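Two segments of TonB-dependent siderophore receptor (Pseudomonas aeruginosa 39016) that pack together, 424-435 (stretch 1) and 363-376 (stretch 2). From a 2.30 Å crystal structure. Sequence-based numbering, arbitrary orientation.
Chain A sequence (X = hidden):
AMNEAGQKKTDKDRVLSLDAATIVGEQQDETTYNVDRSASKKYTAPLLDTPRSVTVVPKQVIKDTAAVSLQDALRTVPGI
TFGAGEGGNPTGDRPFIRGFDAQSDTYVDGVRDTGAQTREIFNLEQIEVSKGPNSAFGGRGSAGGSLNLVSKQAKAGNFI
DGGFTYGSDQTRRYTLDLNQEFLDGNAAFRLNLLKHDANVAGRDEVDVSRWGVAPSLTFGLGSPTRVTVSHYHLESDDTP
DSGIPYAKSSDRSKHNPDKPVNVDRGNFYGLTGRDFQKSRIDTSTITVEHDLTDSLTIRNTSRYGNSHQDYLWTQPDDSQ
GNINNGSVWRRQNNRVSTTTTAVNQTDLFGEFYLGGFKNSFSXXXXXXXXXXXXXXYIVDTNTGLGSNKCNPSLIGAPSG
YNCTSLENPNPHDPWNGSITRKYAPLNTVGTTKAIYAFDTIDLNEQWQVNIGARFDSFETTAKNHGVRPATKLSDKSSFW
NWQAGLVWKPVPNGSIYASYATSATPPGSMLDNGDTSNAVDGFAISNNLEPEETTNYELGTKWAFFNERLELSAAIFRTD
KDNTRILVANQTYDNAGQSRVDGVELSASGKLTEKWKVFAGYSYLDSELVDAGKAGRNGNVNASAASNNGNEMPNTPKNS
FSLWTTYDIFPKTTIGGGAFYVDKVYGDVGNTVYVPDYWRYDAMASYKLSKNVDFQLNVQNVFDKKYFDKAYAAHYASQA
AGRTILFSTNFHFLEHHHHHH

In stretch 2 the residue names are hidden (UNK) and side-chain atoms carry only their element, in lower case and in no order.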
ATOM      1  N   ALA A 424     -14.370 -24.278 -11.920  1.00 41.56           N
ATOM      2  CA  ALA A 424     -14.246 -24.033 -13.349  1.00 40.69           C
ATOM      3  C   ALA A 424     -13.396 -22.785 -13.520  1.00 39.73           C
ATOM      4  O   ALA A 424     -13.879 -21.749 -13.947  1.00 40.98           O
ATOM      5  CB  ALA A 424     -15.630 -23.861 -13.968  1.00 40.64           C
ATOM      6  N   PRO A 425     -12.102 -22.887 -13.185  1.00 38.08           N
ATOM      7  CA  PRO A 425     -11.270 -21.711 -13.035  1.00 37.37           C
ATOM      8  C   PRO A 425     -10.724 -21.096 -14.323  1.00 36.31           C
ATOM      9  O   PRO A 425     -10.680 -21.757 -15.341  1.00 34.98           O
ATOM     10  CB  PRO A 425     -10.096 -22.241 -12.207  1.00 37.72           C
ATOM     11  CG  PRO A 425      -9.964 -23.640 -12.644  1.00 37.60           C
ATOM     12  CD  PRO A 425     -11.337 -24.126 -12.956  1.00 37.92           C
ATOM     13  N   LEU A 426     -10.287 -19.842 -14.236  1.00 36.37           N
ATOM     14  CA  LEU A 426      -9.436 -19.248 -15.262  1.00 38.73           C
ATOM     15  C   LEU A 426      -8.008 -19.429 -14.765  1.00 38.37           C
ATOM     16  O   LEU A 426      -7.663 -18.918 -13.690  1.00 38.84           O
ATOM     17  CB  LEU A 426      -9.752 -17.763 -15.471  1.00 40.01           C
ATOM     18  CG  LEU A 426      -8.815 -16.932 -16.356  1.00 41.16           C
ATOM     19  CD1 LEU A 426      -8.818 -17.441 -17.790  1.00 42.06           C
ATOM     20  CD2 LEU A 426      -9.271 -15.473 -16.306  1.00 41.87           C
ATOM     21  N   ASN A 427      -7.203 -20.172 -15.526  1.00 37.46           N
ATOM     22  CA  ASN A 427      -5.828 -20.484 -15.167  1.00 38.46           C
ATOM     23  C   ASN A 427      -4.884 -19.769 -16.106  1.00 39.13           C
ATOM     24  O   ASN A 427      -4.952 -19.970 -17.306  1.00 40.49           O
ATOM     25  CB  ASN A 427      -5.562 -21.978 -15.292  1.00 38.21           C
ATOM     26  CG  ASN A 427      -6.311 -22.800 -14.267  1.00 39.14           C
ATOM     27  OD1 ASN A 427      -6.740 -22.310 -13.217  1.00 39.73           O
ATOM     28  ND2 ASN A 427      -6.486 -24.071 -14.578  1.00 39.46           N
ATOM     29  N   THR A 428      -3.983 -18.970 -15.563  1.00 39.45           N
ATOM     30  CA  THR A 428      -3.088 -18.155 -16.356  1.00 42.66           C
ATOM     31  C   THR A 428      -1.626 -18.428 -15.994  1.00 44.91           C
ATOM     32  O   THR A 428      -1.280 -18.471 -14.814  1.00 43.72           O
ATOM     33  CB  THR A 428      -3.387 -16.664 -16.119  1.00 43.70           C
ATOM     34  OG1 THR A 428      -4.805 -16.431 -16.228  1.00 43.85           O
ATOM     35  CG2 THR A 428      -2.621 -15.788 -17.126  1.00 43.92           C
ATOM     36  N   VAL A 429      -0.781 -18.609 -17.009  1.00 47.74           N
ATOM     37  CA  VAL A 429       0.659 -18.770 -16.822  1.00 50.19           C
ATOM     38  C   VAL A 429       1.366 -17.616 -17.538  1.00 53.69           C
ATOM     39  O   VAL A 429       1.257 -17.497 -18.759  1.00 53.48           O
ATOM     40  CB  VAL A 429       1.146 -20.131 -17.364  1.00 50.24           C
ATOM     41  CG1 VAL A 429       2.667 -20.243 -17.276  1.00 51.04           C
ATOM     42  CG2 VAL A 429       0.470 -21.269 -16.597  1.00 49.14           C
ATOM     43  N   GLY A 430       2.082 -16.782 -16.775  1.00 56.17           N
ATOM     44  CA  GLY A 430       2.826 -15.608 -17.306  1.00 56.54           C
ATOM     45  C   GLY A 430       4.339 -15.727 -17.156  1.00 56.54           C
ATOM     46  O   GLY A 430       4.814 -16.218 -16.152  1.00 56.46           O
ATOM     47  N   THR A 431       5.079 -15.289 -18.173  1.00 58.00           N
ATOM     48  CA  THR A 431       6.550 -15.259 -18.177  1.00 57.69           C
ATOM     49  C   THR A 431       6.972 -13.821 -18.425  1.00 57.55           C
ATOM     50  O   THR A 431       6.355 -13.140 -19.248  1.00 58.17           O
ATOM     51  CB  THR A 431       7.122 -16.144 -19.306  1.00 58.47           C
ATOM     52  OG1 THR A 431       6.978 -17.508 -18.940  1.00 61.05           O
ATOM     53  CG2 THR A 431       8.605 -15.886 -19.581  1.00 60.54           C
ATOM     54  N   THR A 432       8.003 -13.359 -17.713  1.00 56.72           N
ATOM     55  CA  THR A 432       8.625 -12.065 -17.998  1.00 56.91           C
ATOM     56  C   THR A 432      10.143 -12.223 -18.108  1.00 55.45           C
ATOM     57  O   THR A 432      10.740 -13.029 -17.413  1.00 55.47           O
ATOM     58  CB  THR A 432       8.332 -11.008 -16.913  1.00 57.75           C
ATOM     59  OG1 THR A 432       8.874 -11.455 -15.677  1.00 61.83           O
ATOM     60  CG2 THR A 432       6.862 -10.717 -16.754  1.00 57.19           C
ATOM     61  N   LYS A 433      10.745 -11.460 -19.007  1.00 55.32           N
ATOM     62  CA  LYS A 433      12.182 -11.293 -19.092  1.00 55.77           C
ATOM     63  C   LYS A 433      12.393  -9.799 -19.169  1.00 54.11           C
ATOM     64  O   LYS A 433      11.734  -9.136 -19.975  1.00 55.53           O
ATOM     65  CB  LYS A 433      12.723 -11.932 -20.366  1.00 59.99           C
ATOM     66  CG  LYS A 433      12.645 -13.447 -20.396  1.00 63.82           C
ATOM     67  CD  LYS A 433      13.060 -13.994 -21.758  1.00 67.20           C
ATOM     68  CE  LYS A 433      13.370 -15.486 -21.694  1.00 69.91           C
ATOM     69  NZ  LYS A 433      13.494 -16.062 -23.068  1.00 71.42           N
ATOM     70  N   ALA A 434      13.276  -9.250 -18.340  1.00 50.86           N
ATOM     71  CA  ALA A 434      13.578  -7.814 -18.410  1.00 49.96           C
ATOM     72  C   ALA A 434      15.067  -7.535 -18.325  1.00 50.14           C
ATOM     73  O   ALA A 434      15.819  -8.311 -17.750  1.00 50.13           O
ATOM     74  CB  ALA A 434      12.826  -7.047 -17.334  1.00 49.24           C
ATOM     75  N   ILE A 435      15.469  -6.412 -18.908  1.00 50.53           N
ATOM     76  CA  ILE A 435      16.820  -5.890 -18.780  1.00 51.57           C
ATOM     77  C   ILE A 435      16.718  -4.401 -18.466  1.00 51.65           C
ATOM     78  O   ILE A 435      15.838  -3.722 -18.973  1.00 48.29           O
ATOM     79  CB  ILE A 435      17.667  -6.193 -20.036  1.00 53.09           C
ATOM     80  CG1 ILE A 435      19.123  -5.767 -19.821  1.00 54.68           C
ATOM     81  CG2 ILE A 435      17.106  -5.523 -21.276  1.00 52.56           C
ATOM     82  CD1 ILE A 435      20.079  -6.282 -20.888  1.00 55.69           C
ATOM     83  N   UNK A 363      22.770  -2.203 -13.183  1.00 56.09           N
ATOM     84  CA  UNK A 363      22.241  -2.882 -14.355  1.00 56.36           C
ATOM     85  C   UNK A 363      21.859  -4.319 -13.983  1.00 56.90           C
ATOM     86  O   UNK A 363      22.438  -4.888 -13.056  1.00 58.87           O
ATOM     87  o   UNK A 363      22.635  -3.314 -16.711  1.00 55.75           O
ATOM     88  c   UNK A 363      24.487  -3.645 -15.239  1.00 56.78           C
ATOM     89  c   UNK A 363      23.248  -2.823 -15.519  1.00 56.50           C
ATOM     90  N   UNK A 364      20.866  -4.894 -14.662  1.00 55.85           N
ATOM     91  CA  UNK A 364      20.416  -6.248 -14.316  1.00 55.15           C
ATOM     92  C   UNK A 364      19.486  -6.963 -15.272  1.00 53.96           C
ATOM     93  O   UNK A 364      18.967  -6.374 -16.208  1.00 51.38           O
ATOM     94  N   UNK A 365      19.332  -8.265 -15.024  1.00 54.58           N
ATOM     95  CA  UNK A 365      18.423  -9.140 -15.737  1.00 55.15           C
ATOM     96  C   UNK A 365      17.435  -9.691 -14.750  1.00 54.56           C
ATOM     97  O   UNK A 365      17.812 -10.061 -13.656  1.00 55.67           O
ATOM     98  c   UNK A 365      19.145 -10.334 -16.341  1.00 56.79           C
ATOM     99  c   UNK A 365      19.619  -9.177 -18.522  1.00 61.94           C
ATOM    100  c   UNK A 365      20.582 -11.429 -18.028  1.00 60.59           C
ATOM    101  c   UNK A 365      20.170 -10.084 -17.431  1.00 59.77           C
ATOM    102  N   UNK A 366      16.179  -9.792 -15.166  1.00 53.42           N
ATOM    103  CA  UNK A 366      15.116 -10.325 -14.341  1.00 53.60           C
ATOM    104  C   UNK A 366      14.293 -11.337 -15.146  1.00 51.88           C
ATOM    105  O   UNK A 366      13.875 -11.031 -16.265  1.00 51.36           O
ATOM    106  c   UNK A 366      12.182  -8.305 -12.793  1.00 62.65           C
ATOM    107  c   UNK A 366      13.065  -9.521 -13.012  1.00 58.52           C
ATOM    108  o   UNK A 366      10.939  -8.451 -12.702  1.00 64.14           O
ATOM    109  c   UNK A 366      14.258  -9.170 -13.886  1.00 55.66           C
ATOM    110  o   UNK A 366      12.750  -7.191 -12.730  1.00 66.75           O
ATOM    111  N   UNK A 367      14.102 -12.537 -14.588  1.00 49.13           N
ATOM    112  CA  UNK A 367      13.254 -13.577 -15.174  1.00 50.32           C
ATOM    113  C   UNK A 367      12.198 -13.941 -14.156  1.00 48.54           C
ATOM    114  O   UNK A 367      12.525 -14.137 -12.990  1.00 47.86           O
ATOM    115  c   UNK A 367      16.234 -14.505 -18.605  1.00 56.63           C
ATOM    116  c   UNK A 367      15.134 -14.709 -17.768  1.00 55.70           C
ATOM    117  c   UNK A 367      14.065 -14.846 -15.496  1.00 52.54           C
ATOM    118  c   UNK A 367      17.473 -14.196 -18.054  1.00 57.34           C
ATOM    119  c   UNK A 367      16.502 -14.301 -15.847  1.00 55.70           C
ATOM    120  c   UNK A 367      15.255 -14.612 -16.388  1.00 54.08           C
ATOM    121  c   UNK A 367      17.608 -14.086 -16.673  1.00 56.85           C
ATOM    122  N   UNK A 368      10.939 -14.046 -14.569  1.00 49.03           N
ATOM    123  CA  UNK A 368       9.894 -14.508 -13.641  1.00 49.86           C
ATOM    124  C   UNK A 368       8.781 -15.308 -14.284  1.00 50.37           C
ATOM    125  O   UNK A 368       8.613 -15.297 -15.489  1.00 50.83           O
ATOM    126  c   UNK A 368       9.294 -13.339 -12.880  1.00 49.88           C
ATOM    127  o   UNK A 368       8.553 -12.529 -13.761  1.00 52.29           O
ATOM    128  N   UNK A 369       8.030 -16.007 -13.446  1.00 52.12           N
ATOM    129  CA  UNK A 369       6.923 -16.851 -13.872  1.00 53.60           C
ATOM    130  C   UNK A 369       5.803 -16.706 -12.854  1.00 53.74           C
ATOM    131  O   UNK A 369       6.035 -16.971 -11.683  1.00 52.39           O
ATOM    132  n   UNK A 369       6.047 -21.545 -15.393  1.00 64.96           N
ATOM    133  n   UNK A 369       4.848 -22.036 -13.448  1.00 69.71           N
ATOM    134  c   UNK A 369       6.979 -20.613 -14.761  1.00 61.88           C
ATOM    135  c   UNK A 369       6.351 -19.256 -14.490  1.00 58.84           C
ATOM    136  c   UNK A 369       5.065 -22.198 -14.762  1.00 68.76           C
ATOM    137  c   UNK A 369       7.385 -18.295 -13.944  1.00 54.93           C
ATOM    138  n   UNK A 369       4.276 -23.022 -15.451  1.00 69.06           N
ATOM    139  N   UNK A 370       4.623 -16.258 -13.284  1.00 56.41           N
ATOM    140  CA  UNK A 370       3.441 -16.241 -12.419  1.00 58.31           C
ATOM    141  C   UNK A 370       2.389 -17.235 -12.914  1.00 57.00           C
ATOM    142  O   UNK A 370       2.041 -17.222 -14.082  1.00 58.69           O
ATOM    143  o   UNK A 370       1.848 -13.300  -9.884  1.00 80.33           O
ATOM    144  o   UNK A 370      -0.029 -13.057 -11.026  1.00 80.72           O
ATOM    145  c   UNK A 370       2.825 -14.841 -12.296  1.00 63.49           C
ATOM    146  c   UNK A 370       1.425 -14.865 -11.645  1.00 69.87           C
ATOM    147  c   UNK A 370       1.065 -13.646 -10.803  1.00 75.62           C
ATOM    148  N   UNK A 371       1.910 -18.086 -12.003  1.00 56.81           N
ATOM    149  CA  UNK A 371       0.773 -19.001 -12.188  1.00 56.97           C
ATOM    150  C   UNK A 371      -0.380 -18.422 -11.405  1.00 52.49           C
ATOM    151  O   UNK A 371      -0.227 -18.201 -10.213  1.00 52.84           O
ATOM    152  o   UNK A 371       2.429 -21.099 -13.295  1.00 71.47           O
ATOM    153  o   UNK A 371       0.951 -22.554 -12.431  1.00 67.39           O
ATOM    154  c   UNK A 371       1.043 -20.363 -11.532  1.00 59.90           C
ATOM    155  c   UNK A 371       1.501 -21.408 -12.497  1.00 66.10           C
ATOM    156  N   UNK A 372      -1.532 -18.206 -12.015  1.00 49.85           N
ATOM    157  CA  UNK A 372      -2.702 -17.853 -11.218  1.00 51.10           C
ATOM    158  C   UNK A 372      -3.892 -18.719 -11.588  1.00 49.70           C
ATOM    159  O   UNK A 372      -4.056 -19.111 -12.737  1.00 50.14           O
ATOM    160  c   UNK A 372      -3.022 -16.362 -11.301  1.00 50.30           C
ATOM    161  o   UNK A 372      -3.563 -16.033 -12.539  1.00 52.24           O
ATOM    162  N   UNK A 373      -4.696 -19.031 -10.584  1.00 48.15           N
ATOM    163  CA  UNK A 373      -5.917 -19.791 -10.750  1.00 49.73           C
ATOM    164  C   UNK A 373      -7.028 -18.981 -10.121  1.00 47.74           C
ATOM    165  O   UNK A 373      -7.011 -18.797  -8.918  1.00 45.96           O
ATOM    166  c   UNK A 373      -4.624 -21.948 -10.579  1.00 55.99           C
ATOM    167  c   UNK A 373      -4.632 -23.383 -10.040  1.00 60.21           C
ATOM    168  c   UNK A 373      -3.895 -24.360 -10.972  1.00 63.83           C
ATOM    169  n   UNK A 373      -2.566 -24.788 -10.432  1.00 65.90           N
ATOM    170  c   UNK A 373      -5.788 -21.140 -10.053  1.00 51.33           C
ATOM    171  N   UNK A 374      -7.969 -18.492 -10.932  1.00 48.36           N
ATOM    172  CA  UNK A 374      -9.134 -17.746 -10.423  1.00 49.58           C
ATOM    173  C   UNK A 374     -10.410 -18.592 -10.516  1.00 46.37           C
ATOM    174  O   UNK A 374     -10.804 -19.002 -11.590  1.00 46.41           O
ATOM    175  n   UNK A 374     -13.221 -14.600 -12.268  1.00 83.41           N
ATOM    176  c   UNK A 374     -12.153 -14.367 -13.033  1.00 80.21           C
ATOM    177  c   UNK A 374     -10.598 -14.105 -11.071  1.00 71.40           C
ATOM    178  n   UNK A 374     -10.942 -14.145 -12.505  1.00 76.85           N
ATOM    179  c   UNK A 374     -10.346 -15.484 -10.456  1.00 64.99           C
ATOM    180  c   UNK A 374      -9.302 -16.396 -11.147  1.00 55.65           C
ATOM    181  n   UNK A 374     -12.293 -14.369 -14.365  1.00 82.26           N
ATOM    182  N   UNK A 375     -11.042 -18.864  -9.380  1.00 45.09           N
ATOM    183  CA  UNK A 375     -12.322 -19.582  -9.332  1.00 44.37           C
ATOM    184  C   UNK A 375     -13.313 -18.743  -8.497  1.00 41.86           C
ATOM    185  O   UNK A 375     -13.093 -17.570  -8.301  1.00 41.45           O
ATOM    186  o   UNK A 375     -13.803 -22.669  -8.246  1.00 42.77           O
ATOM    187  c   UNK A 375     -13.244 -21.987  -9.145  1.00 44.83           C
ATOM    188  o   UNK A 375     -13.586 -22.084 -10.340  1.00 46.68           O
ATOM    189  c   UNK A 375     -12.107 -20.996  -8.759  1.00 44.24           C
ATOM    190  N   UNK A 376     -14.412 -19.325  -8.043  1.00 42.59           N
ATOM    191  CA  UNK A 376     -15.370 -18.639  -7.201  1.00 42.55           C
ATOM    192  C   UNK A 376     -16.421 -19.589  -6.661  1.00 42.90           C
ATOM    193  O   UNK A 376     -16.232 -20.796  -6.694  1.00 42.14           O
TER
HETATM  194  O   HOH W   1      -6.107 -16.465 -13.866  1.00 37.16           O

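Position 363 carries one carbon bearing one oxygen and one carbon. It touches nothing on stretch 1. This is Thr363.

Position 364 has no side-chain atoms. Its O receives a CA-H...O contact from Ile435 CA at 3.4 Å. This is Gly364.

Position 365 has four carbons, forked at the second. One fork tip lies 3.7 Å from Ile435 CG1, an apolar contact on the surface. This is Leu365.

Position 366 has three carbons, the third carrying two oxygens. Its N donates to Ala434 O at 3.0 Å, and its O accepts from Ala434 N at 2.8 Å. This is Glu366.

Position 367 has one carbon, then a ring of six carbons. A ring carbon lies 3.8 Å from Lys433 CG. No oxygen is attached to the ring, so this is Phe367 and not tyrosine.

Position 368 has one carbon and one oxygen. Its backbone pairs with Thr432 through two hydrogen bonds. This is Ser368. Ser368 OG is modelled 2.2 Å from Thr432 OG1, a clash too short to count as a hydrogen bond.

Position 369 has three carbons, a nitrogen, then a carbon carrying two more nitrogens. A terminal nitrogen lies 3.7 Å from Val429 CG1. This is Arg369. Val429 CG1 sits over one face of its guanidinium.

Position 370 has three carbons, the third with two oxygens. The side chain's end leads away from stretch 1, but its backbone O accepts from Gly430 N at 2.7 Å. This is Glu370.

Position 371 has two carbons, the second with two oxygens. One oxygen lies 3.8 Å from Val429 CG2. This is Asp371. Its OD1 forms a salt bridge with Arg369 NH1 at 2.6 Å.

Position 372 has one carbon and one oxygen. Water 1 joins that oxygen (2.9 Å) to Thr428 OG1 (2.7 Å) and donates to Leu426 O (2.9 Å). This is Ser372.

Position 373 has four carbons in a row ending in nitrogen. Its second carbon lies 3.4 Å from Asn427 OD1, while its end leads away. This is Lys373.

Position 374 has three carbons, a nitrogen, then a carbon carrying two more nitrogens. A terminal nitrogen lies 3.8 Å from Leu426 CD2. This is Arg374.

Position 375 has two carbons, the second with two oxygens. One oxygen accepts from Ala424 N at 2.8 Å. This is Asp375.

Position 376 has no side chain and no contact: Gly376.

The strands pair antiparallel. Five pairs, from Leu426-Arg374 to Ala434-Glu366, each share two backbone hydrogen bonds. Alternating pairs, from Asn427-Lys373 to Ile435-Leu365, supply CA-H...O donors. The register puts paired side chains on the same face, and successive pairs alternate; Gly430 has none. The stretches bury 1020 Å².

Stretch 2 363-376: TGLEFSREDSKRDG
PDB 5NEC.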